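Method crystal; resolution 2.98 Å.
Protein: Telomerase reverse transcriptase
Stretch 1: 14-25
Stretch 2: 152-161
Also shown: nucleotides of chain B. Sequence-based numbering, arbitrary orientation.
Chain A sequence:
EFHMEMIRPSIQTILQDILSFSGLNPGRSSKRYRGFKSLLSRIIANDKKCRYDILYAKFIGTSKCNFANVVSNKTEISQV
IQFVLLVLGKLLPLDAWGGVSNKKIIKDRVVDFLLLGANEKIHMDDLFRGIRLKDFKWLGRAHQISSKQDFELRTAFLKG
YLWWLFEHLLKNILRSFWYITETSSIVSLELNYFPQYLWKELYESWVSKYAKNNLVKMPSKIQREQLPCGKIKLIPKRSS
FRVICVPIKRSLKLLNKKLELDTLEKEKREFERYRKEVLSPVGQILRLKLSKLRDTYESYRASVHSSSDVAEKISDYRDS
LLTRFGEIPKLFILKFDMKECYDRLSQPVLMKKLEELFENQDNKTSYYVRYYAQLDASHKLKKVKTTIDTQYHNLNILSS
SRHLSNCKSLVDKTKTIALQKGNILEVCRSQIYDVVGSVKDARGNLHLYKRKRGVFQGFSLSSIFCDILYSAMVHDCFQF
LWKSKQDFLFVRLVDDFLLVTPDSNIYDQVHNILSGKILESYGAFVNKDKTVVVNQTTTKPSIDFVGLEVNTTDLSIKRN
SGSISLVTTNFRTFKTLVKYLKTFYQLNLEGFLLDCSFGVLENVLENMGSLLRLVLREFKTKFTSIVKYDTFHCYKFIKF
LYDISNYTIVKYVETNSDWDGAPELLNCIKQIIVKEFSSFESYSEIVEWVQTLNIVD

Stretch 1 (14-25) ILQDILSFSGLN
Stretch 2 152-161: ELRTAFLKGY

Two helical segments of one telomerase reverse transcriptase chain meet here; no two touching residues are closer than 129 apart in sequence. Stretch 1 enters in a helix begun earlier in the chain, helical through Phe21; Gly23 to Asn25 are non-helical. Stretch 2 is helical throughout, 152 to 161. The helix axes approach to 8.7 Å, and their N-to-C directions make an angle of 119°. The register is set by Ile18 and Gly160, whose CA atoms lie 5.0 Å apart. Together the stretches bury 442 Å².

Phe157 covers the most surface, 71 Å². Its phi/psi are -62/-43, with chi1 t (-167°) and chi2 23°. CA-to-CB points sideways, but the ring reaches back to the first helix. Ile18 CD1 lies at the edge of this ring, near its plane, 3.5 Å from Phe157 CE1. Leu15, chi1 t and chi2 p, places CD1 4.1 Å from Phe157 CZ.

Leu24 covers 69 Å² and extends the apolar contact beyond the first helix. Its backbone is extended, phi/psi -94/137, and its rotamer is m, t. Leu24 CD2 lies 3.6 Å from Leu153 CD1 and 3.8 Å from Ala156 CB. Leu24 CD1 is 4.3 Å from Phe157 CB. Leu153 is t, p; its CA-to-CB bond points sideways, yet its end comes nearer.

Ile18 covers 64 Å², and its CA-to-CB bond points toward the second helix. Its phi/psi are -85/-31, with chi1 p (49°) and chi2 t. While CD1 meets Phe157, Ile18 CG2 packs 3.2 Å from Gly160 O.

At Gly160 there is no room for a CB with Ser22 OG where it is; an ideal CB of Gly160 would lie 2.3 Å from Ser22 OG. The actual Gly160 CA is 3.2 Å from Ser22 OG and 3.8 Å from Phe21 CD2. Phe21 has chi1 t and chi2 88°.

Ser22, chi1 m and phi/psi -71/-1, makes the one hydrogen bond across the contact. Ser22 OG donates to Ala156 O at 2.7 Å. That carbonyl also accepts the helical bond from Gly160 N at 3.0 Å, so it serves two donors.

A Schellman motif turns the chain between Ser22 and Leu24. At Gly23 phi is positive, with phi/psi 70/27; positive phi by itself favours glycine. Leu24 N bonds to Leu19 O at 2.8 Å, and Gly23 N bonds weakly to Ser20 O at 3.3 Å. After the turn, the CA-to-CB bond of Leu24 points toward stretch 2.

Away from this packing, Glu152 OE2 accepts a hydrogen bond from O2' of A32 of chain B at 2.5 Å.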

# COMPACT_ATOMS: atom_id res chain seq x y z
N ILE A 14 11.92 31.56 -3.14
CA ILE A 14 12.11 30.52 -4.16
C ILE A 14 13.59 30.26 -4.40
O ILE A 14 14.02 29.11 -4.52
CB ILE A 14 11.38 30.91 -5.46
CG1 ILE A 14 9.87 30.88 -5.25
CG2 ILE A 14 11.77 29.97 -6.59
CD1 ILE A 14 9.08 31.39 -6.44
N LEU A 15 14.39 31.33 -4.48
CA LEU A 15 15.82 31.16 -4.72
C LEU A 15 16.49 30.44 -3.55
O LEU A 15 17.35 29.58 -3.76
CB LEU A 15 16.48 32.51 -4.96
CG LEU A 15 17.97 32.47 -5.30
CD1 LEU A 15 18.21 31.56 -6.50
CD2 LEU A 15 18.50 33.87 -5.58
N GLN A 16 16.11 30.77 -2.32
CA GLN A 16 16.68 30.09 -1.17
C GLN A 16 16.27 28.63 -1.10
O GLN A 16 16.99 27.82 -0.51
CB GLN A 16 16.30 30.81 0.12
CG GLN A 16 16.98 30.27 1.37
CD GLN A 16 18.49 30.17 1.21
OE1 GLN A 16 19.14 31.11 0.77
NE2 GLN A 16 19.04 29.01 1.56
N ASP A 17 15.13 28.26 -1.71
CA ASP A 17 14.71 26.87 -1.71
C ASP A 17 15.63 26.01 -2.57
O ASP A 17 15.91 24.85 -2.23
CB ASP A 17 13.26 26.75 -2.18
CG ASP A 17 12.28 27.26 -1.15
OD1 ASP A 17 12.71 27.63 -0.04
OD2 ASP A 17 11.06 27.29 -1.46
N ILE A 18 16.09 26.54 -3.70
CA ILE A 18 16.97 25.77 -4.57
C ILE A 18 18.43 25.88 -4.15
O ILE A 18 19.20 24.93 -4.36
CB ILE A 18 16.79 26.21 -6.04
CG1 ILE A 18 16.84 27.73 -6.16
CG2 ILE A 18 15.47 25.69 -6.58
CD1 ILE A 18 16.39 28.25 -7.52
N LEU A 19 18.84 27.00 -3.55
CA LEU A 19 20.19 27.10 -3.03
C LEU A 19 20.43 26.09 -1.92
O LEU A 19 21.49 25.45 -1.87
CB LEU A 19 20.46 28.52 -2.52
CG LEU A 19 20.53 29.63 -3.58
CD1 LEU A 19 20.69 30.99 -2.92
CD2 LEU A 19 21.65 29.36 -4.56
N SER A 20 19.46 25.93 -1.02
CA SER A 20 19.58 24.92 0.03
C SER A 20 19.59 23.51 -0.56
O SER A 20 20.34 22.64 -0.10
CB SER A 20 18.44 25.07 1.04
OG SER A 20 17.18 24.86 0.42
N PHE A 21 18.75 23.26 -1.56
CA PHE A 21 18.68 21.94 -2.18
C PHE A 21 20.01 21.55 -2.81
O PHE A 21 20.58 20.50 -2.50
CB PHE A 21 17.55 21.91 -3.22
CG PHE A 21 17.45 20.62 -3.97
CD1 PHE A 21 16.68 19.58 -3.47
CD2 PHE A 21 18.12 20.44 -5.17
CE1 PHE A 21 16.58 18.38 -4.16
CE2 PHE A 21 18.02 19.24 -5.86
CZ PHE A 21 17.25 18.21 -5.35
N SER A 22 20.52 22.39 -3.71
CA SER A 22 21.76 22.11 -4.42
C SER A 22 22.99 22.19 -3.52
O SER A 22 24.10 21.95 -4.01
CB SER A 22 21.92 23.05 -5.61
OG SER A 22 20.88 22.84 -6.55
N GLY A 23 22.84 22.53 -2.25
CA GLY A 23 23.98 22.71 -1.38
C GLY A 23 24.82 23.92 -1.70
O GLY A 23 26.02 23.94 -1.41
N LEU A 24 24.21 24.95 -2.29
CA LEU A 24 24.92 26.17 -2.64
C LEU A 24 24.77 27.19 -1.53
O LEU A 24 23.69 27.36 -0.96
CB LEU A 24 24.39 26.74 -3.96
CG LEU A 24 24.41 25.80 -5.16
CD1 LEU A 24 23.92 26.51 -6.42
CD2 LEU A 24 25.80 25.22 -5.38
N ASN A 25 25.88 27.87 -1.21
CA ASN A 25 25.90 28.92 -0.19
C ASN A 25 26.60 30.13 -0.78
O ASN A 25 27.79 30.37 -0.51
CB ASN A 25 26.59 28.44 1.09
CG ASN A 25 26.25 29.29 2.29
OD1 ASN A 25 25.85 30.45 2.15
ND2 ASN A 25 26.41 28.73 3.48
N GLU A 152 30.68 23.45 -12.84
CA GLU A 152 30.15 22.75 -11.67
C GLU A 152 29.06 23.57 -11.00
O GLU A 152 28.01 23.03 -10.63
CB GLU A 152 31.28 22.45 -10.69
CG GLU A 152 32.33 21.48 -11.21
CD GLU A 152 33.49 21.30 -10.24
OE1 GLU A 152 33.41 21.84 -9.12
OE2 GLU A 152 34.47 20.61 -10.60
N LEU A 153 29.28 24.87 -10.83
CA LEU A 153 28.29 25.71 -10.16
C LEU A 153 26.99 25.78 -10.96
O LEU A 153 25.90 25.71 -10.38
CB LEU A 153 28.86 27.11 -9.92
CG LEU A 153 28.05 28.06 -9.04
CD1 LEU A 153 27.45 27.34 -7.85
CD2 LEU A 153 28.93 29.20 -8.57
N ARG A 154 27.09 25.93 -12.28
CA ARG A 154 25.88 25.92 -13.11
C ARG A 154 25.21 24.55 -13.12
O ARG A 154 23.99 24.47 -13.23
CB ARG A 154 26.21 26.35 -14.54
CG ARG A 154 26.73 27.76 -14.67
CD ARG A 154 26.57 28.28 -16.08
NE ARG A 154 27.33 29.51 -16.30
CZ ARG A 154 27.29 30.21 -17.43
NH1 ARG A 154 26.53 29.82 -18.44
NH2 ARG A 154 28.02 31.32 -17.55
N THR A 155 26.00 23.48 -13.02
CA THR A 155 25.42 22.14 -12.99
C THR A 155 24.58 21.93 -11.73
O THR A 155 23.48 21.36 -11.80
CB THR A 155 26.52 21.08 -13.07
OG1 THR A 155 27.26 21.25 -14.28
CG2 THR A 155 25.91 19.68 -13.04
N ALA A 156 25.08 22.39 -10.58
CA ALA A 156 24.30 22.29 -9.35
C ALA A 156 23.05 23.15 -9.42
O ALA A 156 21.95 22.71 -9.05
CB ALA A 156 25.16 22.69 -8.15
N PHE A 157 23.19 24.39 -9.90
CA PHE A 157 22.04 25.29 -9.99
C PHE A 157 20.98 24.73 -10.93
O PHE A 157 19.78 24.78 -10.63
CB PHE A 157 22.50 26.67 -10.45
CG PHE A 157 21.46 27.74 -10.27
CD1 PHE A 157 20.43 27.59 -9.35
CD2 PHE A 157 21.49 28.90 -11.04
CE1 PHE A 157 19.47 28.57 -9.19
CE2 PHE A 157 20.53 29.88 -10.88
CZ PHE A 157 19.52 29.71 -9.95
N LEU A 158 21.40 24.20 -12.09
CA LEU A 158 20.43 23.65 -13.03
C LEU A 158 19.66 22.48 -12.42
O LEU A 158 18.45 22.37 -12.62
CB LEU A 158 21.14 23.20 -14.31
CG LEU A 158 20.21 22.57 -15.35
CD1 LEU A 158 19.26 23.61 -15.93
CD2 LEU A 158 21.01 21.87 -16.45
N LYS A 159 20.35 21.61 -11.69
CA LYS A 159 19.67 20.49 -11.04
C LYS A 159 18.69 20.98 -9.98
O LYS A 159 17.60 20.43 -9.83
CB LYS A 159 20.69 19.53 -10.43
CG LYS A 159 21.55 18.79 -11.45
CD LYS A 159 22.53 17.85 -10.77
CE LYS A 159 23.41 17.14 -11.79
NZ LYS A 159 24.41 16.25 -11.13
N GLY A 160 19.07 22.02 -9.23
CA GLY A 160 18.15 22.59 -8.27
C GLY A 160 16.96 23.25 -8.93
O GLY A 160 15.82 23.10 -8.47
N TYR A 161 17.20 23.99 -10.01
CA TYR A 161 16.11 24.61 -10.76
C TYR A 161 15.14 23.55 -11.28
O TYR A 161 13.92 23.69 -11.15
CB TYR A 161 16.68 25.45 -11.90
CG TYR A 161 15.64 25.91 -12.90
CD1 TYR A 161 14.84 27.01 -12.65
CD2 TYR A 161 15.47 25.23 -14.11
CE1 TYR A 161 13.90 27.43 -13.56
CE2 TYR A 161 14.53 25.65 -15.02
CZ TYR A 161 13.74 26.74 -14.75
OH TYR A 161 12.81 27.15 -15.67
P A B 32 39.92 16.36 -14.82
OP1 A B 32 41.15 16.85 -14.15
OP2 A B 32 39.99 15.13 -15.65
O5' A B 32 38.80 16.14 -13.71
C5' A B 32 38.60 17.09 -12.67
C4' A B 32 37.28 17.80 -12.81
O4' A B 32 36.95 17.95 -14.22
C3' A B 32 36.07 17.11 -12.21
O3' A B 32 35.95 17.32 -10.82
C2' A B 32 34.92 17.71 -13.01
O2' A B 32 34.60 19.00 -12.53
C1' A B 32 35.55 17.85 -14.39
N9 A B 32 35.27 16.70 -15.27
C8 A B 32 36.13 15.69 -15.64
N7 A B 32 35.58 14.80 -16.43
C5 A B 32 34.28 15.25 -16.60
C6 A B 32 33.19 14.75 -17.33
N6 A B 32 33.24 13.64 -18.07
N1 A B 32 32.03 15.44 -17.28
C2 A B 32 31.98 16.56 -16.55
N3 A B 32 32.94 17.13 -15.82
C4 A B 32 34.08 16.42 -15.89